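Aminopeptidase C (Lactobacillus rhamnosus, PDB 4K7C) probably releases amino-terminal residues from peptides as a papain-like cysteine aminopeptidase of the bleomycin hydrolase type. Local coordinates at residues S146-K151 with G283-G288; I154-V159 with Q246-K251; L304-L309 with T369-V374. One frame throughout, in Å; residues are numbered along the deposited sequence.

Interaction 1 of 3, residues S146-K151 with G283-G288; sequences SALIEK and GNVVGG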
loop_
_atom_site.group_PDB
_atom_site.type_symbol
_atom_site.label_atom_id
_atom_site.label_comp_id
_atom_site.label_asym_id
_atom_site.label_seq_id
_atom_site.Cartn_x
_atom_site.Cartn_y
_atom_site.Cartn_z
ATOM N N SER A 146 2.777 0.139 41.792
ATOM C CA SER A 146 3.704 0.055 42.920
ATOM C C SER A 146 3.708 -1.276 43.612
ATOM O O SER A 146 4.795 -1.820 43.889
ATOM C CB SER A 146 3.453 1.164 43.940
ATOM O OG SER A 146 3.907 2.297 43.359
ATOM N N ALA A 147 2.527 -1.808 43.892
ATOM C CA ALA A 147 2.414 -3.083 44.541
ATOM C C ALA A 147 3.200 -4.140 43.775
ATOM O O ALA A 147 3.875 -4.995 44.376
ATOM C CB ALA A 147 0.976 -3.533 44.664
ATOM N N LEU A 148 3.096 -4.100 42.430
ATOM C CA LEU A 148 3.810 -5.040 41.606
ATOM C C LEU A 148 5.296 -4.874 41.678
ATOM O O LEU A 148 5.992 -5.871 41.812
ATOM C CB LEU A 148 3.356 -4.965 40.115
ATOM C CG LEU A 148 1.906 -5.403 39.906
ATOM C CD1 LEU A 148 1.430 -4.926 38.541
ATOM C CD2 LEU A 148 1.766 -6.904 40.019
ATOM N N ILE A 149 5.772 -3.634 41.697
ATOM C CA ILE A 149 7.186 -3.371 41.708
ATOM C C ILE A 149 7.792 -3.738 43.064
ATOM O O ILE A 149 8.909 -4.245 43.122
ATOM C CB ILE A 149 7.405 -1.957 41.245
ATOM C CG1 ILE A 149 7.182 -1.977 39.703
ATOM C CG2 ILE A 149 8.822 -1.442 41.519
ATOM C CD1 ILE A 149 7.428 -0.658 39.161
ATOM N N GLU A 150 7.036 -3.451 44.134
ATOM C CA GLU A 150 7.460 -3.825 45.482
ATOM C C GLU A 150 7.663 -5.328 45.557
ATOM O O GLU A 150 8.620 -5.774 46.153
ATOM C CB GLU A 150 6.457 -3.354 46.525
ATOM C CG GLU A 150 6.581 -1.843 46.645
ATOM C CD GLU A 150 5.576 -1.236 47.570
ATOM O OE1 GLU A 150 6.004 -0.331 48.304
ATOM O OE2 GLU A 150 4.392 -1.633 47.526
ATOM N N LYS A 151 6.788 -6.104 44.963
ATOM C CA LYS A 151 6.848 -7.550 45.150
ATOM C C LYS A 151 7.826 -8.230 44.148
ATOM O O LYS A 151 8.469 -9.272 44.482
ATOM C CB LYS A 151 5.465 -8.138 45.050
ATOM C CG LYS A 151 5.432 -9.639 45.218
ATOM C CD LYS A 151 3.995 -10.114 45.362
ATOM C CE LYS A 151 3.985 -11.534 45.817
ATOM N NZ LYS A 151 2.599 -11.935 46.066
ATOM N N GLY A 283 -8.133 -3.778 43.101
ATOM C CA GLY A 283 -6.778 -4.257 43.458
ATOM C C GLY A 283 -6.191 -5.259 42.517
ATOM O O GLY A 283 -6.812 -5.657 41.549
ATOM N N ASN A 284 -4.923 -5.629 42.754
ATOM C CA ASN A 284 -4.344 -6.759 42.072
ATOM C C ASN A 284 -3.584 -7.679 43.023
ATOM O O ASN A 284 -3.645 -8.881 42.873
ATOM C CB ASN A 284 -3.366 -6.363 40.948
ATOM C CG ASN A 284 -2.375 -5.257 41.317
ATOM O OD1 ASN A 284 -2.352 -4.688 42.430
ATOM N ND2 ASN A 284 -1.598 -4.878 40.352
ATOM N N VAL A 285 -2.798 -7.101 43.919
ATOM C CA VAL A 285 -1.833 -7.974 44.667
ATOM C C VAL A 285 -2.413 -8.201 46.087
ATOM O O VAL A 285 -2.398 -7.303 46.887
ATOM C CB VAL A 285 -0.458 -7.384 44.853
ATOM C CG1 VAL A 285 0.437 -8.345 45.684
ATOM C CG2 VAL A 285 0.182 -7.125 43.465
ATOM N N VAL A 286 -2.970 -9.376 46.299
ATOM C CA VAL A 286 -3.456 -9.727 47.637
ATOM C C VAL A 286 -2.250 -9.686 48.551
ATOM O O VAL A 286 -1.190 -10.324 48.293
ATOM C CB VAL A 286 -4.225 -11.075 47.716
ATOM C CG1 VAL A 286 -4.549 -11.499 49.183
ATOM C CG2 VAL A 286 -5.495 -11.034 46.883
ATOM N N GLY A 287 -2.436 -8.959 49.662
ATOM C CA GLY A 287 -1.401 -8.818 50.618
ATOM C C GLY A 287 -0.515 -7.613 50.389
ATOM O O GLY A 287 0.300 -7.288 51.231
ATOM N N GLY A 288 -0.651 -6.942 49.254
ATOM C CA GLY A 288 0.181 -5.803 48.958
ATOM C C GLY A 288 -0.601 -4.559 49.267
ATOM O O GLY A 288 -1.742 -4.614 49.759
HETATM O O HOH W 1 1.606 -10.383 48.344
#
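V285 sits on the loop facing helix 142-152, and its two methyls divide the helix surface between them. CG2 lies beside the backbone N and fits between A147 and L148, 3.9 Å from A147 CB and 3.8 Å from L148 CD2. CG1, anti to the backbone N (chi1 178°), meets the extended chain of K151, where CD passes at 4.0 Å. L148 turns its CD1 onto the amide of N284, with ND2 3.5 Å away; that amide nitrogen is hydrogen-bonded to D103 and to the carbonyl of M144, a turn earlier on this helix. An alanine in place of L148 would remove CG and both methyls, and would probably loosen the packing on V285 CG2 and on the N284 amide. From V285 to G288 the loop makes a type II turn whose third residue, G287, has backbone angles that call for glycine. K151 NZ forms a salt bridge with E106 and a hydrogen bond with the carbonyl of I5 of the second subunit, and a water links it to V286 O. No hydrogen bond passes between 146-151 and 283-288, so their fit is by apolar contact, while N284 ND2 and K151 NZ are satisfied by partners around them.

Interaction 2 of 3, residues I154-V159 with Q246-K251; sequences IVPKSV and QTFFKK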
loop_
_atom_site.group_PDB
_atom_site.type_symbol
_atom_site.label_atom_id
_atom_site.label_comp_id
_atom_site.label_asym_id
_atom_site.label_seq_id
_atom_site.Cartn_x
_atom_site.Cartn_y
_atom_site.Cartn_z
ATOM N N ILE A 154 11.700 -5.031 38.613
ATOM C CA ILE A 154 11.544 -4.657 37.217
ATOM C C ILE A 154 12.797 -5.109 36.484
ATOM O O ILE A 154 13.858 -5.362 37.081
ATOM C CB ILE A 154 11.212 -3.119 37.046
ATOM C CG1 ILE A 154 10.568 -2.795 35.656
ATOM C CG2 ILE A 154 12.422 -2.213 37.302
ATOM C CD1 ILE A 154 9.342 -3.630 35.290
ATOM N N VAL A 155 12.681 -5.194 35.173
ATOM C CA VAL A 155 13.768 -5.528 34.279
ATOM C C VAL A 155 13.817 -4.604 33.032
ATOM O O VAL A 155 12.777 -4.041 32.636
ATOM C CB VAL A 155 13.731 -7.016 33.850
ATOM C CG1 VAL A 155 13.712 -7.924 35.063
ATOM C CG2 VAL A 155 12.581 -7.339 32.903
ATOM N N PRO A 156 14.994 -4.480 32.425
ATOM C CA PRO A 156 15.079 -3.871 31.098
ATOM C C PRO A 156 14.136 -4.560 30.121
ATOM O O PRO A 156 13.914 -5.745 30.132
ATOM C CB PRO A 156 16.511 -4.145 30.694
ATOM C CG PRO A 156 17.254 -4.248 31.984
ATOM C CD PRO A 156 16.310 -5.082 32.785
ATOM N N LYS A 157 13.646 -3.779 29.182
ATOM C CA LYS A 157 12.855 -4.294 28.096
ATOM C C LYS A 157 13.525 -5.433 27.328
ATOM O O LYS A 157 12.900 -6.436 27.034
ATOM C CB LYS A 157 12.409 -3.120 27.165
ATOM C CG LYS A 157 11.276 -3.580 26.198
ATOM C CD LYS A 157 11.056 -2.553 25.121
ATOM C CE LYS A 157 9.960 -2.930 24.203
ATOM N NZ LYS A 157 8.751 -3.089 25.083
ATOM N N SER A 158 14.801 -5.309 27.022
ATOM C CA SER A 158 15.542 -6.358 26.329
ATOM C C SER A 158 15.546 -7.676 27.038
ATOM O O SER A 158 15.742 -8.667 26.417
ATOM C CB SER A 158 17.006 -5.945 26.082
ATOM O OG SER A 158 17.690 -5.776 27.312
ATOM N N VAL A 159 15.287 -7.666 28.355
ATOM C CA VAL A 159 15.375 -8.866 29.174
ATOM C C VAL A 159 14.063 -9.639 29.272
ATOM O O VAL A 159 14.078 -10.881 29.495
ATOM C CB VAL A 159 15.913 -8.466 30.581
ATOM C CG1 VAL A 159 15.860 -9.631 31.552
ATOM C CG2 VAL A 159 17.361 -7.999 30.477
ATOM N N GLN A 246 14.586 -7.463 41.426
ATOM C CA GLN A 246 14.619 -6.621 42.620
ATOM C C GLN A 246 15.909 -5.874 42.856
ATOM O O GLN A 246 15.842 -4.703 43.145
ATOM C CB GLN A 246 14.109 -7.392 43.837
ATOM C CG GLN A 246 12.707 -7.934 43.538
ATOM C CD GLN A 246 12.009 -8.475 44.743
ATOM O OE1 GLN A 246 11.947 -9.697 44.973
ATOM N NE2 GLN A 246 11.518 -7.566 45.567
ATOM N N THR A 247 17.083 -6.497 42.654
ATOM C CA THR A 247 18.304 -5.715 42.730
ATOM C C THR A 247 18.470 -4.660 41.600
ATOM O O THR A 247 18.993 -3.599 41.796
ATOM C CB THR A 247 19.579 -6.593 42.878
ATOM O OG1 THR A 247 19.705 -7.443 41.758
ATOM C CG2 THR A 247 19.463 -7.401 44.126
ATOM N N PHE A 248 18.000 -4.997 40.409
ATOM C CA PHE A 248 17.957 -4.031 39.297
ATOM C C PHE A 248 17.107 -2.829 39.710
ATOM O O PHE A 248 17.542 -1.683 39.603
ATOM C CB PHE A 248 17.400 -4.716 38.040
ATOM C CG PHE A 248 17.323 -3.790 36.888
ATOM C CD1 PHE A 248 18.453 -3.523 36.126
ATOM C CD2 PHE A 248 16.164 -3.022 36.673
ATOM C CE1 PHE A 248 18.404 -2.568 35.107
ATOM C CE2 PHE A 248 16.155 -2.072 35.659
ATOM C CZ PHE A 248 17.275 -1.848 34.883
ATOM N N PHE A 249 15.906 -3.062 40.207
ATOM C CA PHE A 249 15.110 -1.947 40.667
ATOM C C PHE A 249 15.847 -1.096 41.701
ATOM O O PHE A 249 15.899 0.146 41.592
ATOM C CB PHE A 249 13.752 -2.354 41.196
ATOM C CG PHE A 249 12.910 -1.161 41.645
ATOM C CD1 PHE A 249 12.205 -0.403 40.729
ATOM C CD2 PHE A 249 12.894 -0.769 43.001
ATOM C CE1 PHE A 249 11.532 0.730 41.140
ATOM C CE2 PHE A 249 12.145 0.324 43.426
ATOM C CZ PHE A 249 11.503 1.087 42.507
ATOM N N LYS A 250 16.360 -1.750 42.742
ATOM C CA LYS A 250 17.036 -1.034 43.832
ATOM C C LYS A 250 18.223 -0.209 43.323
ATOM O O LYS A 250 18.408 0.901 43.738
ATOM C CB LYS A 250 17.423 -2.025 44.961
ATOM C CG LYS A 250 16.211 -2.667 45.662
ATOM C CD LYS A 250 16.606 -3.645 46.800
ATOM C CE LYS A 250 15.608 -3.579 47.956
ATOM N NZ LYS A 250 14.586 -4.593 47.680
ATOM N N LYS A 251 19.003 -0.729 42.375
ATOM C CA LYS A 251 20.211 -0.048 41.894
ATOM C C LYS A 251 19.980 1.028 40.845
ATOM O O LYS A 251 20.539 2.130 40.972
ATOM C CB LYS A 251 21.229 -1.065 41.398
ATOM C CG LYS A 251 22.498 -0.481 40.809
ATOM C CD LYS A 251 23.572 -1.524 40.595
ATOM C CE LYS A 251 24.768 -0.964 39.820
ATOM N NZ LYS A 251 25.736 -2.071 39.567
#
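Both phenylalanines leave helix 245-253 with CG anti to the backbone N (chi1 180° for F248, -179° for F249), and I154 holds CG1 anti to its own N, which puts CG2 in the crowded position between N and carbonyl carbon. That one methyl serves two rings. It lies in the plane of each, at the edge, 3.9 Å from F248 CD2 and 3.9 Å from F249 CD1. The backbone of I154 comes close as well, its O approaching F248 CD2 at 3.3 Å from an oblique direction. P156 meets the same ring from over a face: CD stands 4.0 Å from the ring centroid and only 11° off the normal, a well-centred CH-pi contact, while CG leans outward to 3.7 Å from F248 CE1. With an in-plane methyl, a proline on one face, Y252 stacked on it and F228 meeting it edge-to-face, the F248 ring probably has little room to turn. I154 also touches L76, and F249 touches M79; both belong to helix 70-87, which sequence and topology identify as the central helix of the papain-like fold. The arrangement is thus a proline-aromatic CH-pi contact, without hydrogen bonds between the two segments, that packs the loop after helix 142-152 against helix 245-253 in the helical domain of a papain-like peptidase.

Interaction 3 of 3, residues L304-L309 with T369-V374; sequences LAIKQL and TGVDLV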
loop_
_atom_site.group_PDB
_atom_site.type_symbol
_atom_site.label_atom_id
_atom_site.label_comp_id
_atom_site.label_asym_id
_atom_site.label_seq_id
_atom_site.Cartn_x
_atom_site.Cartn_y
_atom_site.Cartn_z
ATOM N N LEU A 304 0.664 21.495 42.901
ATOM C CA LEU A 304 1.568 20.362 43.168
ATOM C C LEU A 304 2.226 19.790 41.962
ATOM O O LEU A 304 3.422 19.543 41.954
ATOM C CB LEU A 304 0.827 19.225 43.883
ATOM C CG LEU A 304 0.238 19.573 45.267
ATOM C CD1 LEU A 304 -0.677 18.546 45.746
ATOM C CD2 LEU A 304 1.322 19.805 46.316
ATOM N N ALA A 305 1.447 19.617 40.869
ATOM C CA ALA A 305 2.055 19.178 39.631
ATOM C C ALA A 305 3.122 20.099 39.118
ATOM O O ALA A 305 4.178 19.633 38.687
ATOM C CB ALA A 305 0.990 18.915 38.543
ATOM N N ILE A 306 2.835 21.415 39.098
ATOM C CA ILE A 306 3.816 22.391 38.707
ATOM C C ILE A 306 5.116 22.399 39.561
ATOM O O ILE A 306 6.191 22.485 39.058
ATOM C CB ILE A 306 3.140 23.780 38.695
ATOM C CG1 ILE A 306 2.100 23.822 37.595
ATOM C CG2 ILE A 306 4.140 24.887 38.444
ATOM C CD1 ILE A 306 1.077 24.970 37.717
ATOM N N LYS A 307 4.944 22.285 40.874
ATOM C CA LYS A 307 6.049 22.198 41.824
ATOM C C LYS A 307 6.966 20.992 41.493
ATOM O O LYS A 307 8.213 21.099 41.374
ATOM C CB LYS A 307 5.454 22.101 43.231
ATOM C CG LYS A 307 6.488 22.302 44.297
ATOM C CD LYS A 307 5.838 22.341 45.670
ATOM C CE LYS A 307 6.865 22.740 46.726
ATOM N NZ LYS A 307 6.226 22.508 48.042
ATOM N N GLN A 308 6.355 19.862 41.219
ATOM C CA GLN A 308 7.091 18.662 40.860
ATOM C C GLN A 308 7.833 18.845 39.502
ATOM O O GLN A 308 9.030 18.525 39.352
ATOM C CB GLN A 308 6.154 17.430 40.909
ATOM C CG GLN A 308 6.847 16.118 40.694
ATOM C CD GLN A 308 6.136 14.940 41.310
ATOM O OE1 GLN A 308 5.736 14.981 42.480
ATOM N NE2 GLN A 308 5.982 13.861 40.533
ATOM N N LEU A 309 7.122 19.360 38.501
ATOM C CA LEU A 309 7.786 19.706 37.230
ATOM C C LEU A 309 8.961 20.680 37.377
ATOM O O LEU A 309 10.013 20.493 36.771
ATOM C CB LEU A 309 6.727 20.231 36.184
ATOM C CG LEU A 309 5.727 19.126 35.773
ATOM C CD1 LEU A 309 4.613 19.763 34.941
ATOM C CD2 LEU A 309 6.416 18.017 34.950
ATOM N N THR A 369 5.331 16.126 31.294
ATOM C CA THR A 369 6.788 16.372 31.116
ATOM C C THR A 369 7.160 17.818 30.863
ATOM O O THR A 369 8.299 18.130 30.613
ATOM C CB THR A 369 7.417 15.459 30.050
ATOM O OG1 THR A 369 7.020 15.902 28.736
ATOM C CG2 THR A 369 7.034 13.924 30.288
ATOM N N GLY A 370 6.209 18.709 31.083
ATOM C CA GLY A 370 6.409 20.137 30.795
ATOM C C GLY A 370 5.111 20.863 31.077
ATOM O O GLY A 370 4.034 20.246 31.199
ATOM N N VAL A 371 5.261 22.172 31.248
ATOM C CA VAL A 371 4.152 23.126 31.479
ATOM C C VAL A 371 4.608 24.470 31.052
ATOM O O VAL A 371 5.760 24.810 31.285
ATOM C CB VAL A 371 3.612 23.093 32.967
ATOM C CG1 VAL A 371 4.660 23.606 33.970
ATOM C CG2 VAL A 371 2.259 23.777 33.030
ATOM N N ASP A 372 3.773 25.183 30.292
ATOM C CA ASP A 372 4.045 26.536 29.851
ATOM C C ASP A 372 3.362 27.399 30.885
ATOM O O ASP A 372 2.094 27.376 31.072
ATOM C CB ASP A 372 3.435 26.811 28.462
ATOM C CG ASP A 372 4.049 28.008 27.776
ATOM O OD1 ASP A 372 5.233 28.298 28.008
ATOM O OD2 ASP A 372 3.351 28.622 26.934
ATOM N N LEU A 373 4.207 28.252 31.466
ATOM C CA LEU A 373 3.719 29.232 32.463
ATOM C C LEU A 373 3.858 30.646 31.884
ATOM O O LEU A 373 4.958 31.065 31.520
ATOM C CB LEU A 373 4.607 29.116 33.720
ATOM C CG LEU A 373 4.544 27.809 34.486
ATOM C CD1 LEU A 373 5.497 27.958 35.699
ATOM C CD2 LEU A 373 3.162 27.414 34.940
ATOM N N VAL A 374 2.744 31.346 31.745
ATOM C CA VAL A 374 2.691 32.710 31.207
ATOM C C VAL A 374 2.030 33.583 32.288
ATOM O O VAL A 374 0.955 33.255 32.826
ATOM C CB VAL A 374 1.855 32.812 29.911
ATOM C CG1 VAL A 374 1.894 34.253 29.355
ATOM C CG2 VAL A 374 2.403 31.896 28.812
#
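Helix 304-309 runs across strand 369-374 rather than along it, the two short axes passing 8.8 Å apart at closest with 113° between their chain directions. L309 has the largest share of the contact. Its CG lies beside the backbone N, anti to the carbonyl carbon, and the two methyls straddle different parts of the strand. CD1 comes to 4.0 Å from V371 CG1 and to 3.8 Å from G370 O, so it touches side chain and backbone at once. CD2 rests on the peptide leading into G370, 3.9 Å from G370 N. That nitrogen is buried by the contact and has no hydrogen-bond partner in the model; the leucine methyl beside it cannot supply one. V371 points toward the helix with CG1 in the crowded position between N and carbonyl carbon (chi1 67°), and the two side chains cross obliquely. Strand 364-374 belongs to the beta domain of the papain-like fold, pairing antiparallel with strands 54-55, 315-319 and 377-384, and helix 298-310 packs on it; W381 of strand 377-384 touches both I306 and V371. I54, on the neighbouring strand 54-55, touches V371 and L373 and is joined to V371 by backbone hydrogen bonding, so the two residues that meet I306 are backed by the adjoining strand. Farther along, the fit is looser. I306 CG1 stays 4.4 Å from V371 CG1, and I306 CD1 reaches L373 CD2 at 4.2 Å, so I306 bridges two strand residues whose side chains both point to the helix.

How the interactions relate
Going along the chain, helix 142-152 opens interaction 1 and, a few residues later, the loop after it opens interaction 2. Interaction 2 closes first, when the chain returns at helix 245-253; interaction 1 closes at 283-288, in the loop between strands 275-279 and 293-295, so the smaller loop sits within the larger. The two touch, I149 CG2 lying 3.5 Å from F249 CE1, and their centres are about 17 Å apart: together they tie helix 142-152 to the 283-288 loop and the loop after it to helix 245-253. Interaction 3 follows in series, tying helix 298-310 to strand 364-374, with its centre about 30 Å from that of interaction 1 and about 29 Å from that of interaction 2.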